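Local coordinates for major capsid protein (Paramecium bursaria Chlorella virus 1, PDB 5TIP) that self-assembles as trimers into the large icosahedral capsid of this chlorella virus, forming its main glycoprotein shell, at residues P257-P268 / L409-Y420; N270-N279 / V294-T304. All blocks are in the same frame, centred on the assembly; numbering follows the deposited sequence.

In the fold
Both contacts belong to the second of the two jelly rolls expected in a capsid protein of this family. Interaction 1 pairs strand 257-266 with the first part of strand 412-426, its centre about 10 Å from the centre of the chain. Interaction 2 lies wholly within the long loop between strands 257-266 and 312-319, so both its segments fall, in sequence, between the two strands of interaction 1. Their centres are 19 Å apart, yet they touch: Asn266 ND2 and Asn267 ND2 probably donate hydrogen bonds to Gln273 O and OE1, and Asn264 packs on Tyr274. The buried sheet thus runs directly into a loop that carries two N-linked glycans.

Interaction 1. Residues P257-P268 / L409-Y420; sequences PTKYLAWNFNNP and LLTALNIYAKNY
The ring of Tyr260 is overlapped on one face by the aliphatic part of Lys418, whose CB lies 3.8 Å from the centroid of the Tyr260 ring in a CH-pi contact. The two side chains run alongside each other on one face of an antiparallel sheet of the second jelly roll, where strand 257-266 pairs with the first part of strand 412-426. Lys259 and Tyr260 together face Lys418, making a beta bulge in the first strand. The Lys259 side chain points toward the second strand and crosses that of Tyr420 at about a right angle, its CG 3.4 Å from Tyr420 CE2. The ammonium groups of Lys259 and Lys418 both reach Glu228, which probably offsets the repulsion between them, while Tyr420 OH bonds to Arg362 O.

Beyond the bulge the pairing is regular, with a short bond of 2.6 Å from Tyr416 N to Ala262 O. Trp263, Phe265, Leu413 and Ile415 occupy the other face; the last three pack against strand 376-387. With CG anti to its backbone N (chi1 168°), Leu413 lies beside Phe265 and sets CD1 over a face of that ring, 4.0 Å from its centroid. The same methyl approaches the Trp263 ring obliquely.

On the Tyr260 face, which is covered by helix 109-119, two asparagines are joined through their amides. Asn414 ND2 donates to Asn264 OD1 over 3.2 Å, a straight bond (168° at the hydrogen) although the amide planes are turned 52° apart; Asn414 OD1 is taken by Ser235. At the far end Leu410, the centre of an inverse gamma turn, places its CD2 methyl 3.4 Å from Asn267 N.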
# COMPACT_ATOMS: atom_id res chain seq x y z
N PRO A 257 -11.63 23.69 -14.97
CA PRO A 257 -10.99 22.42 -15.34
C PRO A 257 -11.15 21.38 -14.24
O PRO A 257 -10.66 21.55 -13.13
CB PRO A 257 -9.52 22.81 -15.55
CG PRO A 257 -9.57 24.26 -15.89
CD PRO A 257 -10.70 24.82 -15.08
N THR A 258 -11.84 20.29 -14.57
CA THR A 258 -12.24 19.28 -13.60
C THR A 258 -11.38 18.03 -13.77
O THR A 258 -11.19 17.54 -14.89
CB THR A 258 -13.72 18.92 -13.77
OG1 THR A 258 -14.52 20.10 -13.56
CG2 THR A 258 -14.14 17.85 -12.79
N LYS A 259 -10.87 17.51 -12.65
CA LYS A 259 -10.03 16.32 -12.68
C LYS A 259 -10.85 15.05 -12.87
O LYS A 259 -10.47 14.18 -13.66
CB LYS A 259 -9.21 16.22 -11.39
CG LYS A 259 -8.51 17.50 -10.99
CD LYS A 259 -7.81 17.33 -9.65
CE LYS A 259 -6.76 16.24 -9.71
NZ LYS A 259 -6.03 16.11 -8.42
N TYR A 260 -11.96 14.92 -12.15
CA TYR A 260 -12.75 13.70 -12.20
C TYR A 260 -14.16 13.99 -11.71
O TYR A 260 -14.43 15.02 -11.09
CB TYR A 260 -12.10 12.59 -11.35
CG TYR A 260 -11.90 12.96 -9.90
CD1 TYR A 260 -12.91 12.77 -8.96
CD2 TYR A 260 -10.69 13.49 -9.46
CE1 TYR A 260 -12.72 13.10 -7.63
CE2 TYR A 260 -10.50 13.82 -8.13
CZ TYR A 260 -11.51 13.63 -7.22
OH TYR A 260 -11.33 13.96 -5.90
N LEU A 261 -15.06 13.06 -12.02
CA LEU A 261 -16.41 13.04 -11.47
C LEU A 261 -16.58 11.80 -10.61
O LEU A 261 -16.16 10.71 -10.98
CB LEU A 261 -17.47 13.05 -12.58
CG LEU A 261 -17.47 14.23 -13.56
CD1 LEU A 261 -18.62 14.09 -14.54
CD2 LEU A 261 -17.55 15.55 -12.81
N ALA A 262 -17.20 11.98 -9.44
CA ALA A 262 -17.49 10.88 -8.54
C ALA A 262 -18.94 10.99 -8.08
O ALA A 262 -19.41 12.08 -7.74
CB ALA A 262 -16.56 10.89 -7.32
N TRP A 263 -19.65 9.87 -8.08
CA TRP A 263 -21.06 9.90 -7.71
C TRP A 263 -21.44 8.60 -7.01
O TRP A 263 -20.73 7.60 -7.08
CB TRP A 263 -21.96 10.17 -8.92
CG TRP A 263 -22.01 9.07 -9.95
CD1 TRP A 263 -22.97 8.11 -10.07
CD2 TRP A 263 -21.07 8.84 -11.01
NE1 TRP A 263 -22.68 7.28 -11.13
CE2 TRP A 263 -21.53 7.71 -11.73
CE3 TRP A 263 -19.89 9.47 -11.42
CZ2 TRP A 263 -20.84 7.21 -12.83
CZ3 TRP A 263 -19.22 8.96 -12.51
CH2 TRP A 263 -19.69 7.84 -13.20
N ASN A 264 -22.58 8.65 -6.31
CA ASN A 264 -23.13 7.49 -5.63
C ASN A 264 -24.64 7.63 -5.54
O ASN A 264 -25.19 8.73 -5.67
CB ASN A 264 -22.53 7.32 -4.22
CG ASN A 264 -22.83 8.49 -3.30
OD1 ASN A 264 -23.98 8.71 -2.90
ND2 ASN A 264 -21.80 9.24 -2.93
N PHE A 265 -25.31 6.50 -5.32
CA PHE A 265 -26.74 6.45 -5.07
C PHE A 265 -26.94 6.05 -3.61
O PHE A 265 -26.63 4.91 -3.23
CB PHE A 265 -27.44 5.48 -6.01
CG PHE A 265 -27.22 5.79 -7.46
CD1 PHE A 265 -28.06 6.65 -8.14
CD2 PHE A 265 -26.17 5.21 -8.15
CE1 PHE A 265 -27.86 6.93 -9.48
CE2 PHE A 265 -25.96 5.49 -9.49
CZ PHE A 265 -26.80 6.35 -10.15
N ASN A 266 -27.45 6.97 -2.80
CA ASN A 266 -27.53 6.80 -1.36
C ASN A 266 -28.98 6.76 -0.90
O ASN A 266 -29.82 7.52 -1.39
CB ASN A 266 -26.79 7.92 -0.64
CG ASN A 266 -27.20 8.07 0.81
OD1 ASN A 266 -27.88 9.03 1.18
ND2 ASN A 266 -26.81 7.11 1.64
N ASN A 267 -29.27 5.87 0.05
CA ASN A 267 -30.54 5.89 0.76
C ASN A 267 -30.42 6.91 1.89
O ASN A 267 -29.71 6.65 2.88
CB ASN A 267 -30.89 4.50 1.30
CG ASN A 267 -32.20 4.49 2.08
OD1 ASN A 267 -33.00 5.42 1.98
ND2 ASN A 267 -32.40 3.44 2.87
N PRO A 268 -31.08 8.06 1.79
CA PRO A 268 -30.85 9.14 2.77
C PRO A 268 -31.16 8.75 4.20
O PRO A 268 -30.74 9.46 5.12
CB PRO A 268 -31.78 10.26 2.28
CG PRO A 268 -32.82 9.57 1.46
CD PRO A 268 -32.12 8.41 0.81
N LEU A 409 -34.80 2.30 -2.54
CA LEU A 409 -34.60 3.33 -1.52
C LEU A 409 -33.38 4.20 -1.81
O LEU A 409 -33.21 5.23 -1.14
CB LEU A 409 -34.45 2.68 -0.14
CG LEU A 409 -35.64 1.88 0.39
CD1 LEU A 409 -35.38 1.43 1.82
CD2 LEU A 409 -36.91 2.71 0.31
N LEU A 410 -32.55 3.83 -2.78
CA LEU A 410 -31.38 4.62 -3.15
C LEU A 410 -31.82 5.75 -4.08
O LEU A 410 -31.63 5.73 -5.30
CB LEU A 410 -30.33 3.74 -3.81
CG LEU A 410 -29.86 2.51 -3.02
CD1 LEU A 410 -28.91 1.67 -3.86
CD2 LEU A 410 -29.20 2.93 -1.72
N THR A 411 -32.43 6.77 -3.48
CA THR A 411 -33.06 7.85 -4.23
C THR A 411 -32.26 9.15 -4.23
O THR A 411 -32.63 10.08 -4.94
CB THR A 411 -34.46 8.13 -3.68
OG1 THR A 411 -34.38 8.39 -2.27
CG2 THR A 411 -35.37 6.93 -3.91
N ALA A 412 -31.19 9.23 -3.45
CA ALA A 412 -30.35 10.42 -3.38
C ALA A 412 -29.12 10.19 -4.24
O ALA A 412 -28.26 9.37 -3.89
CB ALA A 412 -29.98 10.75 -1.94
N LEU A 413 -29.03 10.91 -5.36
CA LEU A 413 -27.88 10.84 -6.25
C LEU A 413 -26.98 12.03 -5.97
O LEU A 413 -27.35 13.18 -6.24
CB LEU A 413 -28.33 10.82 -7.71
CG LEU A 413 -27.24 11.04 -8.77
CD1 LEU A 413 -26.18 9.96 -8.67
CD2 LEU A 413 -27.84 11.07 -10.17
N ASN A 414 -25.79 11.76 -5.42
CA ASN A 414 -24.81 12.79 -5.12
C ASN A 414 -23.71 12.74 -6.16
O ASN A 414 -23.02 11.72 -6.29
CB ASN A 414 -24.23 12.59 -3.72
CG ASN A 414 -25.30 12.54 -2.64
OD1 ASN A 414 -25.83 13.57 -2.23
ND2 ASN A 414 -25.61 11.34 -2.18
N ILE A 415 -23.53 13.84 -6.90
CA ILE A 415 -22.51 13.93 -7.94
C ILE A 415 -21.49 14.97 -7.50
O ILE A 415 -21.84 16.12 -7.20
CB ILE A 415 -23.12 14.30 -9.30
CG1 ILE A 415 -24.25 13.32 -9.65
CG2 ILE A 415 -22.06 14.28 -10.38
CD1 ILE A 415 -24.98 13.67 -10.93
N TYR A 416 -20.22 14.56 -7.46
CA TYR A 416 -19.13 15.43 -7.04
C TYR A 416 -18.18 15.68 -8.20
O TYR A 416 -18.01 14.84 -9.09
CB TYR A 416 -18.36 14.82 -5.86
CG TYR A 416 -19.22 14.58 -4.64
CD1 TYR A 416 -19.49 15.61 -3.75
CD2 TYR A 416 -19.76 13.33 -4.39
CE1 TYR A 416 -20.28 15.40 -2.64
CE2 TYR A 416 -20.55 13.11 -3.28
CZ TYR A 416 -20.80 14.15 -2.41
OH TYR A 416 -21.59 13.94 -1.30
N ALA A 417 -17.56 16.86 -8.18
CA ALA A 417 -16.56 17.23 -9.17
C ALA A 417 -15.40 17.91 -8.45
O ALA A 417 -15.62 18.80 -7.62
CB ALA A 417 -17.14 18.15 -10.24
N LYS A 418 -14.18 17.51 -8.79
CA LYS A 418 -12.97 18.10 -8.23
C LYS A 418 -12.32 18.92 -9.34
O LYS A 418 -11.95 18.38 -10.38
CB LYS A 418 -12.01 17.02 -7.72
CG LYS A 418 -11.10 17.49 -6.60
CD LYS A 418 -11.91 17.92 -5.38
CE LYS A 418 -11.17 17.65 -4.08
NZ LYS A 418 -9.77 18.14 -4.11
N ASN A 419 -12.19 20.21 -9.11
CA ASN A 419 -11.65 21.12 -10.12
C ASN A 419 -10.43 21.84 -9.56
O ASN A 419 -10.15 21.81 -8.37
CB ASN A 419 -12.71 22.14 -10.56
CG ASN A 419 -13.10 23.10 -9.46
OD1 ASN A 419 -14.01 22.83 -8.68
ND2 ASN A 419 -12.40 24.23 -9.38
N TYR A 420 -9.71 22.49 -10.47
CA TYR A 420 -8.58 23.34 -10.10
C TYR A 420 -8.99 24.80 -10.11
O TYR A 420 -9.91 25.21 -10.82
CB TYR A 420 -7.40 23.13 -11.06
CG TYR A 420 -6.59 21.88 -10.78
CD1 TYR A 420 -5.76 21.81 -9.67
CD2 TYR A 420 -6.64 20.79 -11.63
CE1 TYR A 420 -5.00 20.68 -9.42
CE2 TYR A 420 -5.89 19.65 -11.38
CZ TYR A 420 -5.08 19.60 -10.27
OH TYR A 420 -4.33 18.48 -10.02

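Interaction 2. Residues N270-N279 / V294-T304; sequences NYGQYTALAN and VTTPDYGNTGT. With BGC (beta-D-glucopyranose), chain F; BGC (beta-D-glucopyranose), chain E; GLA (alpha-D-galactopyranose), chain B.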
# COMPACT_ATOMS: atom_id res chain seq x y z
N ASN A 270 -30.04 6.09 5.85
CA ASN A 270 -28.88 5.48 6.48
C ASN A 270 -27.60 6.08 5.92
O ASN A 270 -27.43 6.17 4.70
CB ASN A 270 -28.87 3.96 6.27
CG ASN A 270 -30.12 3.30 6.83
OD1 ASN A 270 -30.46 3.49 8.00
ND2 ASN A 270 -30.80 2.52 6.00
N TYR A 271 -26.70 6.49 6.82
CA TYR A 271 -25.47 7.15 6.41
C TYR A 271 -24.54 6.17 5.71
O TYR A 271 -24.33 5.05 6.19
CB TYR A 271 -24.77 7.75 7.63
CG TYR A 271 -23.49 8.48 7.30
CD1 TYR A 271 -23.51 9.72 6.69
CD2 TYR A 271 -22.25 7.91 7.60
CE1 TYR A 271 -22.33 10.39 6.39
CE2 TYR A 271 -21.07 8.57 7.31
CZ TYR A 271 -21.12 9.81 6.70
OH TYR A 271 -19.96 10.48 6.40
N GLY A 272 -24.00 6.59 4.58
CA GLY A 272 -23.05 5.76 3.85
C GLY A 272 -23.64 4.54 3.18
O GLY A 272 -22.87 3.73 2.65
N GLN A 273 -24.96 4.38 3.17
CA GLN A 273 -25.58 3.24 2.51
C GLN A 273 -25.66 3.54 1.02
O GLN A 273 -26.52 4.31 0.57
CB GLN A 273 -26.96 2.94 3.08
CG GLN A 273 -27.58 1.68 2.49
CD GLN A 273 -29.06 1.56 2.75
OE1 GLN A 273 -29.60 2.20 3.65
NE2 GLN A 273 -29.74 0.73 1.96
N TYR A 274 -24.76 2.94 0.24
CA TYR A 274 -24.72 3.13 -1.20
C TYR A 274 -25.22 1.92 -1.97
O TYR A 274 -25.26 1.96 -3.20
CB TYR A 274 -23.29 3.46 -1.64
CG TYR A 274 -22.73 4.72 -1.03
CD1 TYR A 274 -23.53 5.84 -0.84
CD2 TYR A 274 -21.39 4.81 -0.66
CE1 TYR A 274 -23.03 7.00 -0.28
CE2 TYR A 274 -20.88 5.96 -0.11
CZ TYR A 274 -21.70 7.05 0.08
OH TYR A 274 -21.19 8.21 0.63
N THR A 275 -25.60 0.85 -1.28
CA THR A 275 -26.07 -0.37 -1.91
C THR A 275 -27.37 -0.82 -1.25
O THR A 275 -27.77 -0.29 -0.21
CB THR A 275 -25.02 -1.49 -1.84
OG1 THR A 275 -24.58 -1.64 -0.48
CG2 THR A 275 -23.83 -1.15 -2.72
N ALA A 276 -28.01 -1.81 -1.86
CA ALA A 276 -29.27 -2.32 -1.35
C ALA A 276 -29.03 -3.28 -0.19
O ALA A 276 -28.02 -3.98 -0.12
CB ALA A 276 -30.05 -3.02 -2.45
N LEU A 277 -29.99 -3.31 0.74
CA LEU A 277 -29.94 -4.25 1.84
C LEU A 277 -30.50 -5.60 1.40
O LEU A 277 -31.47 -5.66 0.65
CB LEU A 277 -30.72 -3.72 3.04
CG LEU A 277 -30.36 -2.32 3.55
CD1 LEU A 277 -31.22 -1.94 4.74
CD2 LEU A 277 -28.88 -2.25 3.91
N ALA A 278 -29.88 -6.67 1.88
CA ALA A 278 -30.28 -8.02 1.49
C ALA A 278 -29.98 -8.98 2.63
O ALA A 278 -29.19 -8.68 3.53
CB ALA A 278 -29.58 -8.47 0.21
N ASN A 279 -30.61 -10.15 2.57
CA ASN A 279 -30.46 -11.18 3.60
C ASN A 279 -29.24 -12.06 3.33
O ASN A 279 -29.33 -13.29 3.27
CB ASN A 279 -31.74 -12.00 3.68
CG ASN A 279 -31.82 -12.88 4.92
OD1 ASN A 279 -30.91 -12.92 5.75
ND2 ASN A 279 -32.96 -13.57 5.06
N VAL A 294 -34.51 -6.81 6.15
CA VAL A 294 -33.86 -6.05 5.08
C VAL A 294 -34.28 -4.59 5.16
O VAL A 294 -34.00 -3.80 4.24
CB VAL A 294 -34.20 -6.65 3.70
CG1 VAL A 294 -33.67 -8.07 3.60
CG2 VAL A 294 -35.70 -6.61 3.46
N THR A 295 -34.94 -4.21 6.25
CA THR A 295 -35.31 -2.82 6.47
C THR A 295 -34.22 -2.04 7.19
O THR A 295 -34.11 -0.82 7.01
CB THR A 295 -36.61 -2.74 7.28
OG1 THR A 295 -37.57 -3.64 6.71
CG2 THR A 295 -37.18 -1.33 7.25
N THR A 296 -33.40 -2.72 7.99
CA THR A 296 -32.36 -2.12 8.79
C THR A 296 -31.01 -2.66 8.37
O THR A 296 -30.86 -3.88 8.21
CB THR A 296 -32.61 -2.40 10.28
OG1 THR A 296 -33.86 -1.84 10.68
CG2 THR A 296 -31.50 -1.82 11.14
N PRO A 297 -30.01 -1.81 8.18
CA PRO A 297 -28.69 -2.30 7.77
C PRO A 297 -27.93 -2.92 8.94
O PRO A 297 -28.26 -2.74 10.11
CB PRO A 297 -27.97 -1.04 7.27
CG PRO A 297 -29.02 0.03 7.22
CD PRO A 297 -30.06 -0.35 8.20
N ASP A 298 -26.88 -3.66 8.58
CA ASP A 298 -25.83 -4.03 9.53
C ASP A 298 -24.93 -2.81 9.61
O ASP A 298 -23.97 -2.66 8.85
CB ASP A 298 -25.09 -5.28 9.06
CG ASP A 298 -24.07 -5.77 10.08
OD1 ASP A 298 -23.87 -5.11 11.12
OD2 ASP A 298 -23.47 -6.84 9.83
N TYR A 299 -25.24 -1.91 10.56
CA TYR A 299 -24.68 -0.56 10.55
C TYR A 299 -23.16 -0.58 10.49
O TYR A 299 -22.55 0.15 9.70
CB TYR A 299 -25.16 0.21 11.78
CG TYR A 299 -26.64 0.51 11.78
CD1 TYR A 299 -27.18 1.47 10.93
CD2 TYR A 299 -27.51 -0.16 12.63
CE1 TYR A 299 -28.53 1.75 10.93
CE2 TYR A 299 -28.86 0.11 12.64
CZ TYR A 299 -29.37 1.07 11.78
OH TYR A 299 -30.71 1.34 11.78
N GLY A 300 -22.53 -1.41 11.32
CA GLY A 300 -21.08 -1.49 11.31
C GLY A 300 -20.51 -2.01 10.01
O GLY A 300 -19.33 -1.77 9.72
N ASN A 301 -21.33 -2.69 9.21
CA ASN A 301 -20.88 -3.26 7.94
C ASN A 301 -21.75 -2.73 6.80
O ASN A 301 -22.20 -3.49 5.95
CB ASN A 301 -20.92 -4.79 8.01
CG ASN A 301 -20.12 -5.34 9.18
OD1 ASN A 301 -18.95 -5.01 9.35
ND2 ASN A 301 -20.75 -6.19 9.99
N THR A 302 -21.98 -1.41 6.80
CA THR A 302 -22.87 -0.81 5.81
C THR A 302 -22.31 -0.93 4.40
O THR A 302 -23.06 -1.16 3.44
CB THR A 302 -23.11 0.66 6.16
OG1 THR A 302 -23.77 0.74 7.43
CG2 THR A 302 -23.98 1.34 5.11
N GLY A 303 -20.99 -0.80 4.25
CA GLY A 303 -20.39 -0.93 2.94
C GLY A 303 -20.33 -2.37 2.47
O GLY A 303 -20.49 -3.32 3.23
N THR A 304 -20.11 -2.52 1.16
CA THR A 304 -19.99 -3.84 0.56
C THR A 304 -19.21 -3.71 -0.74
O THR A 304 -19.11 -2.63 -1.33
CB THR A 304 -21.35 -4.49 0.30
OG1 THR A 304 -21.17 -5.84 -0.11
CG2 THR A 304 -22.09 -3.74 -0.80
C2 BGC F . -20.89 -7.03 12.24
C3 BGC F . -20.14 -7.63 13.43
C4 BGC F . -19.07 -8.61 12.94
C5 BGC F . -18.21 -7.96 11.87
C6 BGC F . -17.20 -8.97 11.33
C1 BGC F . -19.95 -6.53 11.16
O2 BGC F . -21.68 -5.92 12.63
O3 BGC F . -21.04 -8.34 14.28
O4 BGC F . -18.28 -9.05 14.04
O5 BGC F . -19.01 -7.53 10.79
O6 BGC F . -17.90 -10.13 10.88
C2 BGC E . -34.40 -15.08 6.10
C3 BGC E . -34.57 -16.33 6.94
C4 BGC E . -33.58 -17.39 6.46
C5 BGC E . -32.16 -16.84 6.41
C6 BGC E . -31.22 -17.88 5.83
C1 BGC E . -32.95 -14.61 6.08
O2 BGC E . -35.24 -14.05 6.62
O3 BGC E . -35.89 -16.85 6.75
O4 BGC E . -33.63 -18.53 7.32
O5 BGC E . -32.10 -15.65 5.62
O6 BGC E . -29.89 -17.34 5.75
C1 GLA B . -25.13 -8.26 15.25
C2 GLA B . -25.83 -8.89 14.04
C3 GLA B . -25.67 -8.00 12.81
C4 GLA B . -26.10 -6.58 13.13
C5 GLA B . -25.40 -6.07 14.39
C6 GLA B . -25.90 -4.67 14.75
O2 GLA B . -25.27 -10.18 13.77
O3 GLA B . -26.47 -8.52 11.74
O4 GLA B . -27.52 -6.53 13.32
O5 GLA B . -25.65 -6.95 15.48
O6 GLA B . -25.88 -3.84 13.59
O HOH W 1 -32.97 2.77 10.19
O HOH W 2 -25.61 3.25 7.79
O HOH W 3 -23.38 0.32 0.88
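The glycosylated loop that joins strands 257-266 and 312-319 of the second jelly roll folds back on itself here, and no direct hydrogen bond links its two arms. Apolar contacts and waters do the joining. Leu277 fits against the 294-297 backbone, its CD1 3.4 Å from Val294 O, and its other methyl, CD2, lies 3.7 Å from Pro297 CB. Pro297 is also met by the amide of Asn270, whose ND2 stands 3.3 Å from Pro297 CG.

That amide is fixed by Gln273, at the end of the type II turn 270-273. The Gln273 side chain is extended, with CG anti to the backbone N (chi1 -175°), which carries its amide between Asn270 and Thr275: OE1 accepts from Asn270 ND2 and NE2 donates to Thr275 O. Thr302 turns its CG2 methyl onto Gln273 CA, 3.6 Å away. Water 2 bridges Thr302 OG1 and Tyr271 O, and water 3 connects Thr302 O with Tyr274 N and Thr275 OG1.

Both arms carry sugar: Asn279 ND2 and Asn301 ND2 are each covalently bonded to C1 of a beta-D-glucose. Asp298 holds both sides of the second linkage through its two carboxylate oxygens: OD2 accepts Asn301 ND2 from above the carboxylate plane, at 2.8 Å, and OD1 accepts O2 of the glucose on Asn301, also at 2.8 Å.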